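Local coordinates for protein reducing end xylose-releasing exo-oligoxylanase (Paenibacillus barengoltzii G22, PDB 5YXT) that probably hydrolyses xylo-oligosaccharides from their reducing end, releasing xylose, as a glycoside hydrolase of family 8, at residues R29-T34 / A365-S370; R46-S51 / Q84-R89; D65-G70 / R354-N359; F132-L137 / Y202-L207. All coordinates share one frame; numbering follows the deposited sequence.

Interaction 1 joins helix 24-40 to helix 355-369, so the loop it closes contains the other three contacts. Interaction 3 uses that same last helix, with its centre about 18 Å from that of interaction 1. Interactions 2 and 3 reach one antiparallel sheet, have centres about 14 Å apart and cross along the chain; Ile47 packs on Tyr356 and Asn359 where they touch. Interaction 4 follows interaction 2 in sequence and is nested within interaction 3, about 22 Å from both by centres; Phe87 and Thr68 link it to them. Together the contacts tie chain ends, sheet and successive helices into the (alpha/alpha)6 barrel expected of family 8.

Interaction 1: R29-T34 / A365-S370; sequences RRLDET and ALLALS
Arg30 meets Leu366 with the aliphatic part of its chain, its CG lying 3.9 Å from Leu366 CD2 and the two side chains crossing at about a right angle. Bends at chi2 and chi3 then carry the guanidinium to Trp345, where NH1 donates to the carbonyl oxygen and the charged group makes a cation-pi contact with the indole. Next along the helix, Leu31 holds CG anti to its backbone N (chi1 -178°), which sends both methyl groups toward helix 355-369. Its CD1 packs 4.0 Å from Leu366 CG and 3.9 Å from Leu367 CD2, while CD2 comes to 4.0 Å from Ser370 OG. That hydroxyl is engaged, donating to Leu366 O at 2.7 Å and pairing with Asn372 ND2, so the leucine methyl meets an oxygen whose polar needs are met. An alanine in place of Leu31 would probably open a gap beside Leu366 and Leu367 and leave their side chains freer to shift. One turn on, Thr34 approaches Leu366 tip to tip, with OG1 only 3.3 Å from Leu366 CD2. The same hydroxyl donates to Arg30 O at 2.7 Å; the backbone N of Thr34 reaches this carbonyl from the opposite face of its plane. The short axes run at 153°, nearly antiparallel, and approach to 10.3 Å. This near-antiparallel packing, mostly of leucines, joins an early helix to the last one, consistent with the (alpha/alpha)6 barrel of family 8.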
# COMPACT_ATOMS: atom_id res chain seq x y z
N ARG C 29 21.39 -5.95 -21.35
CA ARG C 29 21.21 -5.33 -22.66
C ARG C 29 20.74 -3.88 -22.53
O ARG C 29 21.18 -3.02 -23.28
CB ARG C 29 20.22 -6.13 -23.50
N ARG C 30 19.86 -3.61 -21.57
CA ARG C 30 19.42 -2.24 -21.34
C ARG C 30 20.58 -1.33 -20.95
O ARG C 30 20.71 -0.21 -21.47
CB ARG C 30 18.34 -2.20 -20.27
CG ARG C 30 17.62 -0.86 -20.15
CD ARG C 30 16.88 -0.49 -21.43
NE ARG C 30 15.62 -1.21 -21.53
CZ ARG C 30 14.54 -0.97 -20.79
NH1 ARG C 30 14.57 -0.01 -19.88
NH2 ARG C 30 13.44 -1.70 -20.95
N LEU C 31 21.44 -1.80 -20.04
CA LEU C 31 22.60 -1.02 -19.65
C LEU C 31 23.52 -0.75 -20.84
O LEU C 31 23.94 0.39 -21.08
CB LEU C 31 23.36 -1.73 -18.53
CG LEU C 31 24.59 -1.00 -17.97
CD1 LEU C 31 24.24 0.43 -17.58
CD2 LEU C 31 25.16 -1.75 -16.78
N ASP C 32 23.84 -1.80 -21.61
CA ASP C 32 24.75 -1.61 -22.74
C ASP C 32 24.12 -0.75 -23.82
O ASP C 32 24.80 0.08 -24.42
CB ASP C 32 25.18 -2.97 -23.30
CG ASP C 32 25.94 -3.79 -22.28
OD1 ASP C 32 26.64 -3.16 -21.45
OD2 ASP C 32 25.84 -5.04 -22.30
N GLU C 33 22.82 -0.93 -24.10
CA GLU C 33 22.17 -0.07 -25.09
C GLU C 33 22.14 1.38 -24.62
O GLU C 33 22.28 2.31 -25.43
CB GLU C 33 20.74 -0.56 -25.37
CG GLU C 33 20.65 -1.80 -26.25
CD GLU C 33 19.27 -2.43 -26.22
OE1 GLU C 33 18.46 -2.05 -25.34
OE2 GLU C 33 18.98 -3.31 -27.07
N THR C 34 21.95 1.60 -23.31
CA THR C 34 21.96 2.96 -22.78
C THR C 34 23.34 3.59 -22.89
O THR C 34 23.46 4.75 -23.31
CB THR C 34 21.51 2.95 -21.32
OG1 THR C 34 20.19 2.40 -21.25
CG2 THR C 34 21.50 4.36 -20.77
N ALA C 365 20.94 5.87 -12.38
CA ALA C 365 19.92 4.99 -11.82
C ALA C 365 20.06 3.58 -12.35
O ALA C 365 19.97 2.61 -11.59
CB ALA C 365 18.52 5.54 -12.13
N LEU C 366 20.28 3.43 -13.66
CA LEU C 366 20.39 2.10 -14.25
C LEU C 366 21.62 1.37 -13.73
O LEU C 366 21.57 0.17 -13.45
CB LEU C 366 20.44 2.22 -15.78
CG LEU C 366 20.39 0.92 -16.60
CD1 LEU C 366 19.28 0.00 -16.09
CD2 LEU C 366 20.20 1.27 -18.10
N LEU C 367 22.75 2.08 -13.61
CA LEU C 367 23.94 1.48 -12.99
C LEU C 367 23.65 1.03 -11.56
O LEU C 367 24.01 -0.08 -11.16
CB LEU C 367 25.10 2.47 -13.00
CG LEU C 367 25.82 2.66 -14.34
CD1 LEU C 367 26.74 3.85 -14.22
CD2 LEU C 367 26.61 1.40 -14.69
N ALA C 368 23.02 1.90 -10.77
CA ALA C 368 22.78 1.57 -9.37
C ALA C 368 21.77 0.44 -9.24
O ALA C 368 21.96 -0.47 -8.42
CB ALA C 368 22.30 2.81 -8.60
N LEU C 369 20.71 0.45 -10.05
CA LEU C 369 19.65 -0.54 -9.91
C LEU C 369 20.04 -1.90 -10.49
O LEU C 369 19.33 -2.88 -10.24
CB LEU C 369 18.37 -0.06 -10.58
CG LEU C 369 17.68 1.11 -9.88
CD1 LEU C 369 16.60 1.72 -10.78
CD2 LEU C 369 17.10 0.67 -8.54
N SER C 370 21.11 -1.96 -11.27
CA SER C 370 21.58 -3.22 -11.82
C SER C 370 22.74 -3.80 -11.01
O SER C 370 23.28 -4.84 -11.39
CB SER C 370 21.99 -3.04 -13.29
OG SER C 370 23.06 -2.11 -13.45

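Interaction 2: R46-S51 / Q84-R89; sequences RIYYPS and QDVFDR
Arg89 NH2 is gripped by two backbone carbonyls, those of Gly52 and Met55, as it lies against the end of strand 48-51, 3.8 Å from Pro50 CB and 4.1 Å from Ser51 N. The chain of Arg89 is extended from CG to NE, which lets a residue anchored on helix 84-98 bring its charged end to the turn linking strands 48-51 and 55-60. On its way the aliphatic part passes Tyr48 at about a right angle, and the ring and guanidinium planes stand 85° apart. The closest approach is tight: Arg89 CD lies 3.1 Å from Tyr48 OH, near the ring plane and at its edge, and Arg89 CB is 3.7 Å from the same oxygen. These are carbon-oxygen contacts and supply no hydrogen bond.

Tyr48 has CG anti to its backbone N, an orientation that carries the ring off the strand toward the helix. Val86 CG1 covers one ring face in a CH-pi contact, 4.2 Å from the centroid and 19° off the ring normal. Pro50 N lies over the opposite face, displaced toward the rim, so the ring is flanked by helix and by its own strand. At the start of the segment, Arg46 NE donates to Tyr49 OH at 2.6 Å, although the acceptor is tilted out of the guanidinium plane. With strand and helix axes at 76°, this is a beta hairpin laid across a helix, the carbonyls at its turn and at the start of its second strand held by an arginine and its outer strand packed through a tyrosine.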
# COMPACT_ATOMS: atom_id res chain seq x y z
N ARG C 46 22.88 11.52 -27.52
CA ARG C 46 24.26 11.57 -27.05
C ARG C 46 24.48 12.73 -26.08
O ARG C 46 23.94 13.83 -26.24
CB ARG C 46 25.22 11.69 -28.25
CG ARG C 46 25.46 13.12 -28.66
CD ARG C 46 25.73 13.34 -30.14
NE ARG C 46 25.24 14.67 -30.52
CZ ARG C 46 25.16 15.14 -31.77
NH1 ARG C 46 24.69 16.36 -31.97
NH2 ARG C 46 25.55 14.39 -32.79
N ILE C 47 25.27 12.46 -25.04
CA ILE C 47 25.71 13.51 -24.13
C ILE C 47 27.23 13.64 -24.10
O ILE C 47 27.73 14.56 -23.44
CB ILE C 47 25.16 13.29 -22.71
CG1 ILE C 47 25.60 11.93 -22.14
CG2 ILE C 47 23.63 13.40 -22.70
CD1 ILE C 47 25.14 11.71 -20.70
N TYR C 48 27.96 12.78 -24.77
CA TYR C 48 29.42 12.80 -24.77
C TYR C 48 29.91 12.98 -26.20
O TYR C 48 29.39 12.35 -27.13
CB TYR C 48 29.98 11.50 -24.18
CG TYR C 48 31.42 11.24 -24.53
CD1 TYR C 48 32.44 11.86 -23.83
CD2 TYR C 48 31.76 10.37 -25.56
CE1 TYR C 48 33.77 11.64 -24.15
CE2 TYR C 48 33.10 10.13 -25.89
CZ TYR C 48 34.09 10.77 -25.17
OH TYR C 48 35.41 10.54 -25.48
N TYR C 49 30.92 13.84 -26.37
CA TYR C 49 31.51 14.15 -27.66
C TYR C 49 33.02 14.01 -27.57
O TYR C 49 33.65 14.73 -26.78
CB TYR C 49 31.15 15.57 -28.10
CG TYR C 49 29.68 15.83 -28.29
CD1 TYR C 49 28.84 15.99 -27.20
CD2 TYR C 49 29.13 15.93 -29.56
CE1 TYR C 49 27.48 16.23 -27.36
CE2 TYR C 49 27.79 16.18 -29.74
CZ TYR C 49 26.97 16.33 -28.64
OH TYR C 49 25.63 16.56 -28.83
N PRO C 50 33.65 13.13 -28.35
CA PRO C 50 35.12 13.15 -28.44
C PRO C 50 35.62 14.38 -29.18
O PRO C 50 34.92 14.96 -30.02
CB PRO C 50 35.45 11.86 -29.21
CG PRO C 50 34.20 11.51 -29.94
CD PRO C 50 33.05 12.01 -29.09
N SER C 51 36.84 14.81 -28.85
CA SER C 51 37.43 15.97 -29.50
C SER C 51 38.93 15.74 -29.65
O SER C 51 39.63 15.59 -28.65
CB SER C 51 37.16 17.26 -28.72
OG SER C 51 38.28 17.63 -27.94
N GLN C 84 38.26 3.32 -19.70
CA GLN C 84 39.31 4.27 -19.35
C GLN C 84 39.54 5.28 -20.46
O GLN C 84 39.90 6.43 -20.17
CB GLN C 84 40.60 3.51 -19.04
CG GLN C 84 41.67 4.40 -18.43
CD GLN C 84 42.87 3.60 -17.96
OE1 GLN C 84 43.73 4.11 -17.24
NE2 GLN C 84 42.93 2.35 -18.36
N ASP C 85 39.36 4.88 -21.72
CA ASP C 85 39.57 5.81 -22.82
C ASP C 85 38.63 7.01 -22.71
O ASP C 85 39.06 8.16 -22.86
CB ASP C 85 39.41 5.10 -24.17
CG ASP C 85 38.08 4.36 -24.31
OD1 ASP C 85 37.56 3.81 -23.30
OD2 ASP C 85 37.56 4.33 -25.45
N VAL C 86 37.34 6.77 -22.45
CA VAL C 86 36.40 7.88 -22.27
C VAL C 86 36.77 8.69 -21.03
O VAL C 86 36.81 9.92 -21.06
CB VAL C 86 34.96 7.37 -22.20
CG1 VAL C 86 34.02 8.49 -21.72
CG2 VAL C 86 34.51 6.83 -23.55
N PHE C 87 37.05 8.00 -19.92
CA PHE C 87 37.47 8.66 -18.70
C PHE C 87 38.64 9.61 -18.95
O PHE C 87 38.59 10.78 -18.56
CB PHE C 87 37.85 7.61 -17.65
CG PHE C 87 38.14 8.19 -16.29
CD1 PHE C 87 39.35 8.81 -16.03
CD2 PHE C 87 37.19 8.13 -15.27
CE1 PHE C 87 39.62 9.37 -14.78
CE2 PHE C 87 37.46 8.66 -14.01
CZ PHE C 87 38.68 9.28 -13.77
N ASP C 88 39.69 9.13 -19.62
CA ASP C 88 40.88 9.96 -19.79
C ASP C 88 40.63 11.13 -20.73
O ASP C 88 41.16 12.23 -20.51
CB ASP C 88 42.05 9.11 -20.30
CG ASP C 88 42.67 8.26 -19.21
OD1 ASP C 88 42.31 8.44 -18.03
OD2 ASP C 88 43.54 7.41 -19.53
N ARG C 89 39.80 10.94 -21.75
CA ARG C 89 39.46 12.04 -22.64
C ARG C 89 38.75 13.15 -21.89
O ARG C 89 39.09 14.34 -22.04
CB ARG C 89 38.61 11.52 -23.80
CG ARG C 89 39.41 10.80 -24.90
CD ARG C 89 38.47 10.08 -25.85
NE ARG C 89 39.13 9.51 -27.03
CZ ARG C 89 39.42 10.20 -28.14
NH1 ARG C 89 40.02 9.58 -29.16
NH2 ARG C 89 39.13 11.50 -28.22

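Interaction 3: D65-G70 / R354-N359; sequences DVRTEG and RRYYDN
At the strand-to-helix junction where helix 68-80 begins, Gly70 meets the hydroxyl end of Tyr356 from helix 355-369. Tyr356 OH is 3.0 Å from Gly70 CA, which lies in the ring plane at its edge. Gly70 N is near the same oxygen, but the angle is too poor for a hydrogen bond. A beta carbon built on Gly70 would stand 2.4 Å from Tyr356 OH, a collision, which shows how closely the hydroxyl is set against the backbone. Glu69 CB and Arg67 CG lie farther off, each 4.2 Å from Tyr356 OH, and Asp60 of strand 55-60 also touches this tyrosine.

In the (alpha/alpha)6 barrel expected of family 8 glycosidases, this contact joins one of the first helices to the last, with the sheet strand 65-67 leading directly into the junction. Arg67 occupies the N-cap position there. A bend at chi2 (72°) swings its guanidinium back toward the first helical turn, where NH2 forms a salt bridge with Glu69 OE2 at 2.9 Å and Glu69 CB sits over one guanidinium face, offset toward the rim. The other carboxylate oxygen, Glu69 OE1, lies 3.9 Å from Tyr357 CE1, the carboxylate and ring planes turned 44° apart. Tyr357 itself is anchored through its OH to the carbonyl of Ser260, and its ring meets His317 edge-to-face.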
# COMPACT_ATOMS: atom_id res chain seq x y z
N ASP C 65 26.81 24.55 -23.02
CA ASP C 65 28.10 24.79 -22.39
C ASP C 65 28.61 23.46 -21.83
O ASP C 65 27.92 22.44 -21.84
CB ASP C 65 27.99 25.88 -21.31
CG ASP C 65 27.11 25.49 -20.14
OD1 ASP C 65 26.23 24.63 -20.30
OD2 ASP C 65 27.29 26.07 -19.04
N VAL C 66 29.87 23.46 -21.40
CA VAL C 66 30.51 22.30 -20.78
C VAL C 66 30.66 22.61 -19.30
O VAL C 66 31.26 23.62 -18.92
CB VAL C 66 31.87 21.96 -21.41
CG1 VAL C 66 32.49 20.78 -20.68
CG2 VAL C 66 31.70 21.64 -22.90
N ARG C 67 30.13 21.73 -18.47
CA ARG C 67 29.99 22.02 -17.06
C ARG C 67 30.70 20.96 -16.23
O ARG C 67 30.77 19.78 -16.61
CB ARG C 67 28.49 22.16 -16.78
CG ARG C 67 28.13 21.76 -15.44
CD ARG C 67 28.64 22.82 -14.43
NE ARG C 67 28.57 22.46 -13.04
CZ ARG C 67 27.49 22.61 -12.29
NH1 ARG C 67 26.42 23.11 -12.83
NH2 ARG C 67 27.50 22.24 -11.00
N THR C 68 31.30 21.38 -15.10
CA THR C 68 32.04 20.40 -14.32
C THR C 68 31.12 19.34 -13.73
O THR C 68 31.56 18.21 -13.49
CB THR C 68 32.86 21.06 -13.20
OG1 THR C 68 32.01 21.87 -12.37
CG2 THR C 68 34.08 21.86 -13.79
N GLU C 69 29.85 19.67 -13.48
CA GLU C 69 28.87 18.65 -13.09
C GLU C 69 28.86 17.51 -14.09
O GLU C 69 29.12 16.36 -13.73
CB GLU C 69 27.47 19.25 -12.99
CG GLU C 69 26.78 19.01 -11.66
CD GLU C 69 25.37 19.65 -11.59
OE1 GLU C 69 24.49 19.35 -12.44
OE2 GLU C 69 25.17 20.50 -10.69
N GLY C 70 28.58 17.83 -15.36
CA GLY C 70 28.52 16.81 -16.39
C GLY C 70 29.85 16.12 -16.63
O GLY C 70 29.91 14.91 -16.82
N ARG C 354 16.79 19.19 -24.22
CA ARG C 354 16.90 19.25 -22.77
C ARG C 354 17.35 17.92 -22.15
O ARG C 354 17.21 17.73 -20.94
CB ARG C 354 15.57 19.69 -22.16
CG ARG C 354 15.40 21.20 -22.07
CD ARG C 354 13.99 21.62 -22.41
NE ARG C 354 13.62 22.89 -21.77
CZ ARG C 354 14.02 24.09 -22.18
NH1 ARG C 354 13.63 25.18 -21.52
NH2 ARG C 354 14.81 24.21 -23.24
N ARG C 355 17.92 17.02 -22.96
CA ARG C 355 18.13 15.63 -22.57
C ARG C 355 19.32 15.41 -21.64
O ARG C 355 19.43 14.33 -21.05
CB ARG C 355 18.32 14.79 -23.82
CG ARG C 355 19.63 15.12 -24.54
CD ARG C 355 19.78 14.28 -25.79
NE ARG C 355 21.06 14.51 -26.47
CZ ARG C 355 21.25 15.45 -27.40
NH1 ARG C 355 20.24 16.25 -27.74
NH2 ARG C 355 22.44 15.58 -27.97
N TYR C 356 20.22 16.38 -21.50
CA TYR C 356 21.51 16.12 -20.86
C TYR C 356 21.35 15.76 -19.39
O TYR C 356 21.86 14.73 -18.93
CB TYR C 356 22.42 17.33 -21.05
CG TYR C 356 23.40 17.58 -19.93
CD1 TYR C 356 24.65 16.98 -19.91
CD2 TYR C 356 23.09 18.47 -18.90
CE1 TYR C 356 25.55 17.24 -18.88
CE2 TYR C 356 23.97 18.72 -17.88
CZ TYR C 356 25.19 18.11 -17.87
OH TYR C 356 26.05 18.40 -16.83
N TYR C 357 20.63 16.59 -18.62
CA TYR C 357 20.50 16.33 -17.19
C TYR C 357 19.67 15.07 -16.93
O TYR C 357 20.03 14.25 -16.08
CB TYR C 357 19.90 17.55 -16.49
CG TYR C 357 19.91 17.50 -14.97
CD1 TYR C 357 21.11 17.47 -14.25
CD2 TYR C 357 18.72 17.49 -14.26
CE1 TYR C 357 21.11 17.42 -12.86
CE2 TYR C 357 18.72 17.44 -12.87
CZ TYR C 357 19.91 17.42 -12.18
OH TYR C 357 19.87 17.38 -10.82
N ASP C 358 18.58 14.89 -17.69
CA ASP C 358 17.79 13.66 -17.59
C ASP C 358 18.64 12.42 -17.84
O ASP C 358 18.55 11.43 -17.11
CB ASP C 358 16.63 13.69 -18.59
CG ASP C 358 15.75 14.90 -18.42
OD1 ASP C 358 16.07 15.96 -19.00
OD2 ASP C 358 14.74 14.77 -17.69
N ASN C 359 19.45 12.45 -18.90
CA ASN C 359 20.15 11.23 -19.31
C ASN C 359 21.29 10.87 -18.37
O ASN C 359 21.57 9.69 -18.16
CB ASN C 359 20.63 11.36 -20.76
CG ASN C 359 19.49 11.21 -21.75
OD1 ASN C 359 18.36 10.95 -21.34
ND2 ASN C 359 19.78 11.38 -23.03

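Interaction 4: F132-L137 / Y202-L207; sequences FALALL and YELFAL
With CG anti to its carbonyl carbon (chi1 -62°), Phe205 sends its ring from helix 199-208 toward helix 126-143, where Leu134, its CG anti to the backbone N (chi1 -164°), extends CD1 to meet it. Leu134 CD1 lies 3.9 Å from Phe205 CE1 and, at the same time, 3.8 Å from Leu204 CD1, so one methyl touches two consecutive residues of the partner helix. The far end of the ring reaches the helix between Ala133 and the backbone of Leu134: Phe205 CZ is 3.9 Å from Ala133 CB, and Phe205 CE1 is 3.9 Å from Leu134 N. One turn further, Leu137 CD1 approaches Phe205 CD1 at 4.1 Å. The small side chain of Ala133 lets the ring tip come close to the helix, while the two leucines border it obliquely.

The ring also meets Trp217 edge-to-face and touches Leu160, and Trp275 packs against both Leu134 and Leu204. An alanine at Phe205 would probably leave Ala133 and Leu137 without their partner across the interface and open a gap between the two helices. All five contacting residues are buried and their side chains apolar. The short helix axes approach to 10.7 Å at 57°, a steep packing of two helices consistent with the (alpha/alpha)6 barrel expected of family 8.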
# COMPACT_ATOMS: atom_id res chain seq x y z
N PHE C 132 34.59 14.51 -9.09
CA PHE C 132 35.93 14.37 -9.67
C PHE C 132 36.81 13.54 -8.74
O PHE C 132 37.50 12.61 -9.17
CB PHE C 132 36.58 15.75 -9.89
CG PHE C 132 36.13 16.48 -11.14
CD1 PHE C 132 35.98 15.81 -12.35
CD2 PHE C 132 35.90 17.85 -11.10
CE1 PHE C 132 35.59 16.50 -13.49
CE2 PHE C 132 35.51 18.54 -12.25
CZ PHE C 132 35.35 17.87 -13.43
N ALA C 133 36.78 13.88 -7.45
CA ALA C 133 37.67 13.26 -6.48
C ALA C 133 37.38 11.77 -6.35
O ALA C 133 38.29 10.95 -6.41
CB ALA C 133 37.54 13.97 -5.13
N LEU C 134 36.10 11.40 -6.18
CA LEU C 134 35.80 9.98 -6.01
C LEU C 134 36.02 9.20 -7.31
O LEU C 134 36.51 8.06 -7.28
CB LEU C 134 34.37 9.77 -5.50
CG LEU C 134 34.12 8.36 -4.96
CD1 LEU C 134 35.10 8.01 -3.82
CD2 LEU C 134 32.66 8.10 -4.50
N ALA C 135 35.64 9.78 -8.46
CA ALA C 135 35.89 9.11 -9.73
C ALA C 135 37.38 8.85 -9.94
O ALA C 135 37.77 7.75 -10.36
CB ALA C 135 35.33 9.94 -10.89
N LEU C 136 38.22 9.84 -9.63
CA LEU C 136 39.67 9.69 -9.77
C LEU C 136 40.22 8.62 -8.83
O LEU C 136 41.11 7.85 -9.20
CB LEU C 136 40.35 11.03 -9.51
CG LEU C 136 40.23 12.07 -10.65
CD1 LEU C 136 40.50 13.48 -10.13
CD2 LEU C 136 41.14 11.70 -11.84
N LEU C 137 39.72 8.58 -7.59
CA LEU C 137 40.16 7.54 -6.66
C LEU C 137 39.75 6.16 -7.16
O LEU C 137 40.55 5.21 -7.12
CB LEU C 137 39.58 7.80 -5.26
CG LEU C 137 40.25 8.94 -4.49
CD1 LEU C 137 39.38 9.39 -3.34
CD2 LEU C 137 41.63 8.49 -3.99
N TYR C 202 31.93 10.82 1.48
CA TYR C 202 32.86 11.29 2.51
C TYR C 202 33.37 10.13 3.36
O TYR C 202 34.51 10.17 3.83
CB TYR C 202 32.22 12.37 3.38
CG TYR C 202 31.44 13.40 2.59
CD1 TYR C 202 31.82 13.76 1.29
CD2 TYR C 202 30.29 13.98 3.11
CE1 TYR C 202 31.09 14.66 0.55
CE2 TYR C 202 29.56 14.89 2.40
CZ TYR C 202 29.95 15.22 1.11
OH TYR C 202 29.19 16.11 0.40
N GLU C 203 32.56 9.08 3.53
CA GLU C 203 33.04 7.86 4.17
C GLU C 203 34.28 7.33 3.47
O GLU C 203 35.21 6.83 4.11
CB GLU C 203 31.95 6.79 4.17
CG GLU C 203 30.75 7.10 5.03
CD GLU C 203 30.89 6.59 6.45
OE1 GLU C 203 31.98 6.07 6.80
OE2 GLU C 203 29.91 6.69 7.21
N LEU C 204 34.30 7.41 2.15
CA LEU C 204 35.44 6.92 1.37
C LEU C 204 36.59 7.92 1.39
O LEU C 204 37.76 7.51 1.42
CB LEU C 204 35.00 6.63 -0.06
CG LEU C 204 33.89 5.57 -0.18
CD1 LEU C 204 33.50 5.37 -1.63
CD2 LEU C 204 34.31 4.25 0.43
N PHE C 205 36.29 9.22 1.39
CA PHE C 205 37.37 10.19 1.57
C PHE C 205 38.06 9.99 2.91
O PHE C 205 39.28 10.14 3.02
CB PHE C 205 36.85 11.63 1.45
CG PHE C 205 36.25 11.95 0.10
CD1 PHE C 205 36.54 11.18 -1.01
CD2 PHE C 205 35.42 13.04 -0.05
CE1 PHE C 205 35.98 11.47 -2.25
CE2 PHE C 205 34.86 13.35 -1.28
CZ PHE C 205 35.14 12.56 -2.38
N ALA C 206 37.29 9.62 3.94
CA ALA C 206 37.84 9.35 5.27
C ALA C 206 38.77 8.14 5.29
O ALA C 206 39.45 7.92 6.30
CB ALA C 206 36.71 9.12 6.27
N LEU C 207 38.79 7.33 4.23
CA LEU C 207 39.76 6.26 4.08
C LEU C 207 40.91 6.60 3.14
O LEU C 207 42.00 6.05 3.30
CB LEU C 207 39.09 4.99 3.55
CG LEU C 207 37.78 4.54 4.17
CD1 LEU C 207 37.08 3.63 3.16
CD2 LEU C 207 38.01 3.82 5.50